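Local coordinates for putative metal binding protein RUMGNA_00854 (Ruminococcus gnavus, PDB 3U7Z), which is of unknown function but binds calcium ions, and may belong to a transport system, at residues A[5-11]-A[23-29]; A[49-53]-A[81-85]. All coordinates share one frame; numbering follows the deposited sequence.

Interaction 1: residues A[5-11]-A[23-29]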
ATOM      1  N   GLY A   5      20.099  -3.741  -5.611  1.00 32.33           N
ATOM      2  CA  GLY A   5      20.592  -3.427  -4.239  1.00 33.53           C
ATOM      3  C   GLY A   5      19.470  -3.457  -3.210  1.00 30.25           C
ATOM      4  O   GLY A   5      18.312  -3.287  -3.537  1.00 30.14           O
ATOM      5  N   GLU A   6      19.845  -3.628  -1.949  1.00 28.47           N
ATOM      6  CA  GLU A   6      18.867  -3.670  -0.859  1.00 25.48           C
ATOM      7  C   GLU A   6      18.484  -2.230  -0.383  1.00 22.07           C
ATOM      8  O   GLU A   6      19.327  -1.397  -0.055  1.00 22.06           O
ATOM      9  CB  GLU A   6      19.405  -4.540   0.278  1.00 26.61           C
ATOM     10  CG  GLU A   6      18.347  -5.122   1.183  1.00 28.59           C
ATOM     11  CD  GLU A   6      18.963  -5.838   2.366  1.00 28.58           C
ATOM     12  OE1 GLU A   6      19.240  -5.193   3.382  1.00 25.75           O
ATOM     13  OE2 GLU A   6      19.138  -7.055   2.301  1.00 33.94           O
ATOM     14  N   LYS A   7      17.179  -1.979  -0.321  1.00 18.39           N
ATOM     15  CA  LYS A   7      16.589  -0.718   0.109  1.00 14.76           C
ATOM     16  C   LYS A   7      15.856  -1.011   1.418  1.00 13.98           C
ATOM     17  O   LYS A   7      15.281  -2.091   1.571  1.00 18.50           O
ATOM     18  CB  LYS A   7      15.601  -0.272  -0.945  1.00 15.99           C
ATOM     19  CG  LYS A   7      16.267  -0.002  -2.297  1.00 20.45           C
ATOM     20  CD  LYS A   7      15.228   0.313  -3.328  1.00 26.04           C
ATOM     21  CE  LYS A   7      15.713   0.086  -4.759  1.00 31.28           C
ATOM     22  NZ  LYS A   7      15.604  -1.369  -5.102  1.00 34.05           N
ATOM     23  N   HIS A   8      15.865  -0.041   2.308  1.00 11.41           N
ATOM     24  CA  HIS A   8      15.201  -0.169   3.602  1.00 11.65           C
ATOM     25  C   HIS A   8      14.050   0.805   3.596  1.00 12.31           C
ATOM     26  O   HIS A   8      14.250   2.011   3.528  1.00 14.20           O
ATOM     27  CB  HIS A   8      16.226   0.173   4.699  1.00 14.02           C
ATOM     28  CG  HIS A   8      17.506  -0.581   4.553  1.00 15.99           C
ATOM     29  ND1 HIS A   8      17.580  -1.940   4.721  1.00 21.79           N
ATOM     30  CD2 HIS A   8      18.720  -0.190   4.100  1.00 19.89           C
ATOM     31  CE1 HIS A   8      18.812  -2.352   4.439  1.00 18.53           C
ATOM     32  NE2 HIS A   8      19.517  -1.309   4.051  1.00 22.19           N
ATOM     33  N   ILE A   9      12.858   0.240   3.687  1.00 11.93           N
ATOM     34  CA  ILE A   9      11.651   1.052   3.656  1.00 12.63           C
ATOM     35  C   ILE A   9      10.685   0.689   4.766  1.00 11.79           C
ATOM     36  O   ILE A   9      10.797  -0.349   5.417  1.00 14.96           O
ATOM     37  CB  ILE A   9      10.941   0.989   2.300  1.00 13.39           C
ATOM     38  CG1 ILE A   9      10.275  -0.337   2.071  1.00 14.95           C
ATOM     39  CG2 ILE A   9      11.932   1.229   1.179  1.00 14.53           C
ATOM     40  CD1 ILE A   9       9.306  -0.329   0.944  1.00 18.70           C
ATOM     41  N   THR A  10       9.738   1.582   4.982  1.00 10.17           N
ATOM     42  CA  THR A  10       8.636   1.279   5.903  1.00  9.60           C
ATOM     43  C   THR A  10       7.309   1.465   5.206  1.00  9.53           C
ATOM     44  O   THR A  10       7.200   2.269   4.291  1.00 10.22           O
ATOM     45  CB  THR A  10       8.649   2.156   7.153  1.00 13.18           C
ATOM     46  OG1 THR A  10       8.514   3.514   6.844  1.00 16.91           O
ATOM     47  CG2 THR A  10       9.960   2.046   7.852  1.00 17.31           C
ATOM     48  N   VAL A  11       6.353   0.613   5.562  1.00  8.34           N
ATOM     49  CA  VAL A  11       4.980   0.710   5.100  1.00  8.28           C
ATOM     50  C   VAL A  11       4.132   0.746   6.351  1.00  8.53           C
ATOM     51  O   VAL A  11       4.167  -0.187   7.154  1.00  9.99           O
ATOM     52  CB  VAL A  11       4.601  -0.464   4.242  1.00 10.35           C
ATOM     53  CG1 VAL A  11       3.128  -0.349   3.812  1.00 11.76           C
ATOM     54  CG2 VAL A  11       5.542  -0.575   3.033  1.00 12.18           C
ATOM     55  N   PHE A  23       5.283  -1.726   9.208  1.00 12.53           N
ATOM     56  CA  PHE A  23       6.004  -2.839   8.675  1.00 12.85           C
ATOM     57  C   PHE A  23       7.290  -2.345   8.051  1.00 14.08           C
ATOM     58  O   PHE A  23       7.286  -1.400   7.290  1.00 15.70           O
ATOM     59  CB  PHE A  23       5.172  -3.590   7.644  1.00 13.99           C
ATOM     60  CG  PHE A  23       3.885  -4.122   8.164  1.00 13.13           C
ATOM     61  CD1 PHE A  23       3.821  -5.408   8.741  1.00 17.36           C
ATOM     62  CD2 PHE A  23       2.744  -3.391   8.091  1.00 12.32           C
ATOM     63  CE1 PHE A  23       2.637  -5.861   9.233  1.00 16.99           C
ATOM     64  CE2 PHE A  23       1.562  -3.875   8.605  1.00 13.53           C
ATOM     65  CZ  PHE A  23       1.528  -5.115   9.170  1.00 16.08           C
ATOM     66  N   GLU A  24       8.405  -2.983   8.370  1.00 14.33           N
ATOM     67  CA  GLU A  24       9.695  -2.606   7.803  0.50 15.34           C
ATOM     68  C   GLU A  24      10.073  -3.649   6.803  1.00 14.56           C
ATOM     69  O   GLU A  24       9.899  -4.842   7.036  1.00 18.89           O
ATOM     70  CB  GLU A  24      10.769  -2.498   8.866  0.50 18.65           C
ATOM     71  CG  GLU A  24      10.633  -1.308   9.731  0.50 23.12           C
ATOM     72  CD  GLU A  24      11.802  -1.186  10.661  0.50 26.95           C
ATOM     73  OE1 GLU A  24      12.057  -2.153  11.409  0.50 26.72           O
ATOM     74  OE2 GLU A  24      12.475  -0.137  10.622  0.50 32.44           O
ATOM     75  N   PHE A  25      10.599  -3.204   5.654  1.00 13.73           N
ATOM     76  CA  PHE A  25      11.120  -4.113   4.659  1.00 15.06           C
ATOM     77  C   PHE A  25      12.552  -3.769   4.259  1.00 15.23           C
ATOM     78  O   PHE A  25      12.921  -2.622   4.087  1.00 17.02           O
ATOM     79  CB  PHE A  25      10.256  -4.052   3.427  1.00 14.56           C
ATOM     80  CG  PHE A  25       8.863  -4.506   3.648  1.00 14.09           C
ATOM     81  CD1 PHE A  25       8.517  -5.843   3.483  1.00 17.22           C
ATOM     82  CD2 PHE A  25       7.855  -3.598   3.934  1.00 16.90           C
ATOM     83  CE1 PHE A  25       7.192  -6.276   3.676  1.00 18.12           C
ATOM     84  CE2 PHE A  25       6.511  -4.029   4.110  1.00 16.60           C
ATOM     85  CZ  PHE A  25       6.194  -5.334   3.984  1.00 19.92           C
ATOM     86  N   ASP A  26      13.354  -4.814   4.126  1.00 17.32           N
ATOM     87  CA  ASP A  26      14.671  -4.701   3.540  1.00 18.90           C
ATOM     88  C   ASP A  26      14.581  -5.463   2.213  1.00 20.32           C
ATOM     89  O   ASP A  26      14.468  -6.668   2.202  1.00 24.95           O
ATOM     90  CB  ASP A  26      15.701  -5.298   4.509  1.00 19.43           C
ATOM     91  CG  ASP A  26      15.609  -4.683   5.927  1.00 22.73           C
ATOM     92  OD1 ASP A  26      15.902  -3.486   6.091  1.00 25.50           O
ATOM     93  OD2 ASP A  26      15.201  -5.397   6.873  1.00 26.50           O
ATOM     94  N   THR A  27      14.621  -4.752   1.094  1.00 19.96           N
ATOM     95  CA  THR A  27      14.123  -5.302  -0.171  1.00 20.99           C
ATOM     96  C   THR A  27      14.981  -4.868  -1.342  1.00 21.43           C
ATOM     97  O   THR A  27      15.476  -3.779  -1.348  1.00 20.50           O
ATOM     98  CB  THR A  27      12.620  -4.878  -0.392  1.00 20.84           C
ATOM     99  OG1 THR A  27      12.162  -5.348  -1.654  1.00 25.23           O
ATOM    100  CG2 THR A  27      12.465  -3.346  -0.358  1.00 22.35           C
ATOM    101  N   ASP A  28      15.096  -5.736  -2.347  1.00 25.44           N
ATOM    102  CA  ASP A  28      15.721  -5.379  -3.638  1.00 29.47           C
ATOM    103  C   ASP A  28      14.667  -5.157  -4.715  1.00 28.44           C
ATOM    104  O   ASP A  28      14.992  -5.012  -5.901  1.00 29.72           O
ATOM    105  CB  ASP A  28      16.764  -6.426  -4.089  1.00 31.45           C
ATOM    106  CG  ASP A  28      16.444  -7.835  -3.598  1.00 37.86           C
ATOM    107  OD1 ASP A  28      15.331  -8.319  -3.908  1.00 42.86           O
ATOM    108  OD2 ASP A  28      17.277  -8.433  -2.863  1.00 43.41           O
ATOM    109  N   ALA A  29      13.407  -5.097  -4.290  1.00 28.26           N
ATOM    110  CA  ALA A  29      12.285  -4.826  -5.179  1.00 27.34           C
ATOM    111  C   ALA A  29      12.381  -3.469  -5.854  1.00 26.58           C
ATOM    112  O   ALA A  29      12.861  -2.459  -5.288  1.00 25.64           O
ATOM    113  CB  ALA A  29      10.979  -4.907  -4.409  1.00 29.11           C
TER

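Interaction 2: residues A[49-53]-A[81-85]. With EDO (1,2-ethanediol), chain J.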
ATOM      1  N   TYR A  49      -5.499   0.014 -15.139  1.00  9.49           N
ATOM      2  CA  TYR A  49      -4.691   1.076 -14.554  1.00 10.16           C
ATOM      3  C   TYR A  49      -3.750   0.549 -13.490  1.00 10.88           C
ATOM      4  O   TYR A  49      -3.185   1.329 -12.719  1.00 14.37           O
ATOM      5  CB  TYR A  49      -5.579   2.138 -13.925  1.00 10.41           C
ATOM      6  CG  TYR A  49      -6.530   2.774 -14.878  1.00 10.33           C
ATOM      7  CD1 TYR A  49      -6.086   3.464 -15.977  1.00 11.68           C
ATOM      8  CD2 TYR A  49      -7.877   2.678 -14.694  1.00 13.33           C
ATOM      9  CE1 TYR A  49      -7.000   4.056 -16.873  1.00 13.85           C
ATOM     10  CE2 TYR A  49      -8.762   3.245 -15.583  1.00 13.47           C
ATOM     11  CZ  TYR A  49      -8.346   3.897 -16.666  1.00 12.82           C
ATOM     12  OH  TYR A  49      -9.265   4.466 -17.516  1.00 16.93           O
ATOM     13  N   GLY A  50      -3.565  -0.756 -13.404  1.00 11.35           N
ATOM     14  CA  GLY A  50      -2.739  -1.372 -12.384  1.00 11.59           C
ATOM     15  C   GLY A  50      -3.531  -1.925 -11.229  1.00 10.21           C
ATOM     16  O   GLY A  50      -4.764  -1.974 -11.251  1.00 10.24           O
ATOM     17  N   LEU A  51      -2.826  -2.386 -10.214  1.00 10.37           N
ATOM     18  CA  LEU A  51      -3.403  -3.137  -9.135  1.00 11.52           C
ATOM     19  C   LEU A  51      -4.447  -2.333  -8.374  1.00  8.43           C
ATOM     20  O   LEU A  51      -4.182  -1.168  -8.010  1.00 11.11           O
ATOM     21  CB  LEU A  51      -2.267  -3.541  -8.189  1.00 12.16           C
ATOM     22  CG  LEU A  51      -2.607  -4.509  -7.057  1.00 16.21           C
ATOM     23  CD1 LEU A  51      -3.143  -5.847  -7.593  1.00 19.67           C
ATOM     24  CD2 LEU A  51      -1.394  -4.739  -6.115  1.00 16.93           C
ATOM     25  N   PHE A  52      -5.602  -2.934  -8.144  1.00  8.67           N
ATOM     26  CA  PHE A  52      -6.629  -2.374  -7.288  1.00 10.13           C
ATOM     27  C   PHE A  52      -6.572  -3.180  -5.983  1.00  8.49           C
ATOM     28  O   PHE A  52      -6.902  -4.345  -5.940  1.00 10.09           O
ATOM     29  CB  PHE A  52      -7.968  -2.565  -7.993  1.00 12.19           C
ATOM     30  CG  PHE A  52      -9.191  -2.280  -7.169  1.00 15.83           C
ATOM     31  CD1 PHE A  52      -9.246  -1.242  -6.263  1.00 16.76           C
ATOM     32  CD2 PHE A  52     -10.293  -3.122  -7.288  1.00 22.07           C
ATOM     33  CE1 PHE A  52     -10.411  -0.986  -5.528  1.00 19.37           C
ATOM     34  CE2 PHE A  52     -11.441  -2.875  -6.577  1.00 22.59           C
ATOM     35  CZ  PHE A  52     -11.475  -1.804  -5.682  1.00 19.70           C
ATOM     36  N   ILE A  53      -6.086  -2.543  -4.942  1.00  8.32           N
ATOM     37  CA  ILE A  53      -5.899  -3.159  -3.600  1.00  8.62           C
ATOM     38  C   ILE A  53      -7.209  -3.082  -2.843  1.00  7.98           C
ATOM     39  O   ILE A  53      -7.737  -1.976  -2.593  1.00  9.66           O
ATOM     40  CB  ILE A  53      -4.770  -2.447  -2.818  1.00  9.41           C
ATOM     41  CG1 ILE A  53      -3.432  -2.671  -3.534  1.00 14.48           C
ATOM     42  CG2 ILE A  53      -4.688  -2.912  -1.356  1.00 10.92           C
ATOM     43  CD1 ILE A  53      -2.310  -1.894  -2.937  1.00 18.26           C
ATOM     44  N   SER A  81      -0.375   3.155  -9.506  1.00 15.53           N
ATOM     45  CA  SER A  81      -0.806   1.953  -8.804  1.00 13.19           C
ATOM     46  C   SER A  81       0.408   1.347  -8.088  1.00 13.15           C
ATOM     47  O   SER A  81       1.599   1.634  -8.424  1.00 13.69           O
ATOM     48  CB  SER A  81      -1.365   0.901  -9.781  1.00 14.92           C
ATOM     49  OG  SER A  81      -0.363   0.646 -10.747  1.00 17.96           O
ATOM     50  N   ALA A  82       0.142   0.511  -7.112  1.00 13.29           N
ATOM     51  CA  ALA A  82       1.255  -0.069  -6.321  1.00 14.36           C
ATOM     52  C   ALA A  82       2.282  -0.813  -7.177  1.00 14.57           C
ATOM     53  O   ALA A  82       3.483  -0.749  -6.944  1.00 15.64           O
ATOM     54  CB  ALA A  82       0.720  -1.004  -5.198  1.00 16.70           C
ATOM     55  N   ASP A  83       1.814  -1.535  -8.179  1.00 15.64           N
ATOM     56  CA  ASP A  83       2.702  -2.297  -9.023  1.00 17.36           C
ATOM     57  C   ASP A  83       3.562  -1.442  -9.975  1.00 18.04           C
ATOM     58  O   ASP A  83       4.441  -1.998 -10.619  1.00 21.62           O
ATOM     59  CB  ASP A  83       1.962  -3.400  -9.795  1.00 18.20           C
ATOM     60  CG  ASP A  83       0.779  -2.908 -10.589  1.00 20.67           C
ATOM     61  OD1 ASP A  83       0.069  -1.945 -10.222  1.00 15.80           O
ATOM     62  OD2 ASP A  83       0.484  -3.574 -11.581  1.00 27.68           O
ATOM     63  N   GLN A  84       3.313  -0.130 -10.052  1.00 16.05           N
ATOM     64  CA  GLN A  84       4.066   0.807 -10.853  1.00 18.19           C
ATOM     65  C   GLN A  84       4.748   1.917 -10.011  1.00 18.38           C
ATOM     66  O   GLN A  84       5.182   2.926 -10.539  1.00 19.10           O
ATOM     67  CB  GLN A  84       3.101   1.468 -11.850  1.00 22.16           C
ATOM     68  CG  GLN A  84       2.528   0.472 -12.869  1.00 27.20           C
ATOM     69  CD  GLN A  84       1.299   0.969 -13.652  1.00 31.39           C
ATOM     70  OE1 GLN A  84       1.164   2.160 -13.941  1.00 39.17           O
ATOM     71  NE2 GLN A  84       0.404   0.040 -14.017  1.00 33.45           N
ATOM     72  N   THR A  85       4.783   1.734  -8.690  1.00 15.39           N
ATOM     73  CA  THR A  85       5.301   2.741  -7.737  1.00 14.69           C
ATOM     74  C   THR A  85       6.730   2.323  -7.391  1.00 13.05           C
ATOM     75  O   THR A  85       6.938   1.320  -6.761  1.00 13.90           O
ATOM     76  CB  THR A  85       4.443   2.835  -6.489  1.00 13.35           C
ATOM     77  OG1 THR A  85       3.098   3.229  -6.829  1.00 14.83           O
ATOM     78  CG2 THR A  85       5.021   3.852  -5.519  1.00 15.87           C
TER
HETATM   79  C1  EDO J 145      -4.511   1.015  -4.733  1.00 19.58           C
HETATM   80  O1  EDO J 145      -5.729   0.332  -5.240  1.00 16.50           O
HETATM   81  C2  EDO J 145      -3.470   1.352  -5.854  1.00 23.59           C
HETATM   82  O2  EDO J 145      -2.564   0.260  -6.320  1.00 14.21           O

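Interaction 1: residues A[5-11]-A[23-29]
H8 and D26 carry their CG atoms beside the backbone N, anti to the carbonyl carbon (chi1 -51° and -54°), which turns imidazole and carboxylate to each other across a non-hydrogen-bonded pair. H8 ND1 donates to D26 OD1 at 2.7 Å; the oxygen lies close to the imidazole plane and is met on its anti side, the two flat groups standing 66° apart. E6 OE1 rests 3.7 Å from D26 CB, its carboxylate not touching that of D26. T10 and E24 share this face with H8 and D26.

Behind them the strands 7-14 and 20-27 form an antiparallel hairpin, 20-27 at the border of the five-stranded sheet. Paired backbone bonds join K7 with T27, I9 with F25 and V11 with F23. On the other face V11 CG2 meets F25 CE2 obliquely at 3.7 Å, and I9 CG1 lies 4.0 Å from F25 CB; V35 of helix 32-38 packs on F25 and T27. At the open end of the hairpin K7 bends at chi4 to bring NZ within 3.0 Å of A29 O, above the carbonyl plane, while T27 OG1 accepts from A29 N in an ST turn.

D89 OD1 accepts from the backbone N of H8. The bond to D26, with the carboxylate of E6 nearby, would probably raise the pKa of the imidazole and favour the protonated ring.

Interaction 2: residues A[49-53]-A[81-85]
The backbone of G50 (phi 99°) carries the chain past S81 and presents L51 N to D83, where OD1 accepts the only direct hydrogen bond between segments 49-53 and 81-85. The L51 N to D83 OD1 bond is 2.9 Å long and almost straight, with 177° at the hydrogen. A side chain at position 50 would run into S81 OG and D83 OD1, so the close passage depends on glycine here.

D83 CG sits between its own N and carbonyl carbon (chi1 54°), which folds the carboxylate back over the start of its turn. OD1 is thereby gripped twice: S81 OG donates to D83 OD1 at 2.7 Å from one face of the carboxylate plane, L51 N from the opposite one. Replacing D83 by an alanine removes the shared acceptor and is likely to leave L51 N and S81 OG without it, the serine hydroxyl free to turn.

Residues 82-83 form a short 3-10 turn in the loop between strands 76-77 and 92-99, and S81 O accepts from Q84 N and, at 2.7 Å, from T85 OG1, from opposite faces of its plane. The other partner is the run into strand 52-56 of the three-stranded antiparallel sheet, so the contact ties that sheet to a loop of the larger one.

Deeper in, A82 CB meets I53 CD1 at 3.9 Å. Where the backbones part, an ethanediol, probably from the crystallisation liquor, spans them: its O2 donates to L51 O at 2.7 Å and accepts from A82 N, and its O1 receives I53 N at 2.9 Å. I53 also packs near V42, a ligand of the bound calcium.

Interaction 1 and interaction 2 lie in different parts of the fold, their centres about 18 Å apart and their nearest atoms about 7 Å apart, sharing no strand. The first is a strand pairing at the border of the five-stranded sheet, with one mainly apolar face, partly covered by helix 32-38, and one polar, largely exposed face. The second joins the three-stranded sheet to a loop and is smaller, 254 against 637 Å² buried; one direct hydrogen bond and a few apolar touches stand where 5-11 with 23-29 has a ladder of backbone bonds. Each is partly buried. Carboxylates act in both, taking a ring N-H in interaction 1 but a backbone N-H and a hydroxyl in interaction 2.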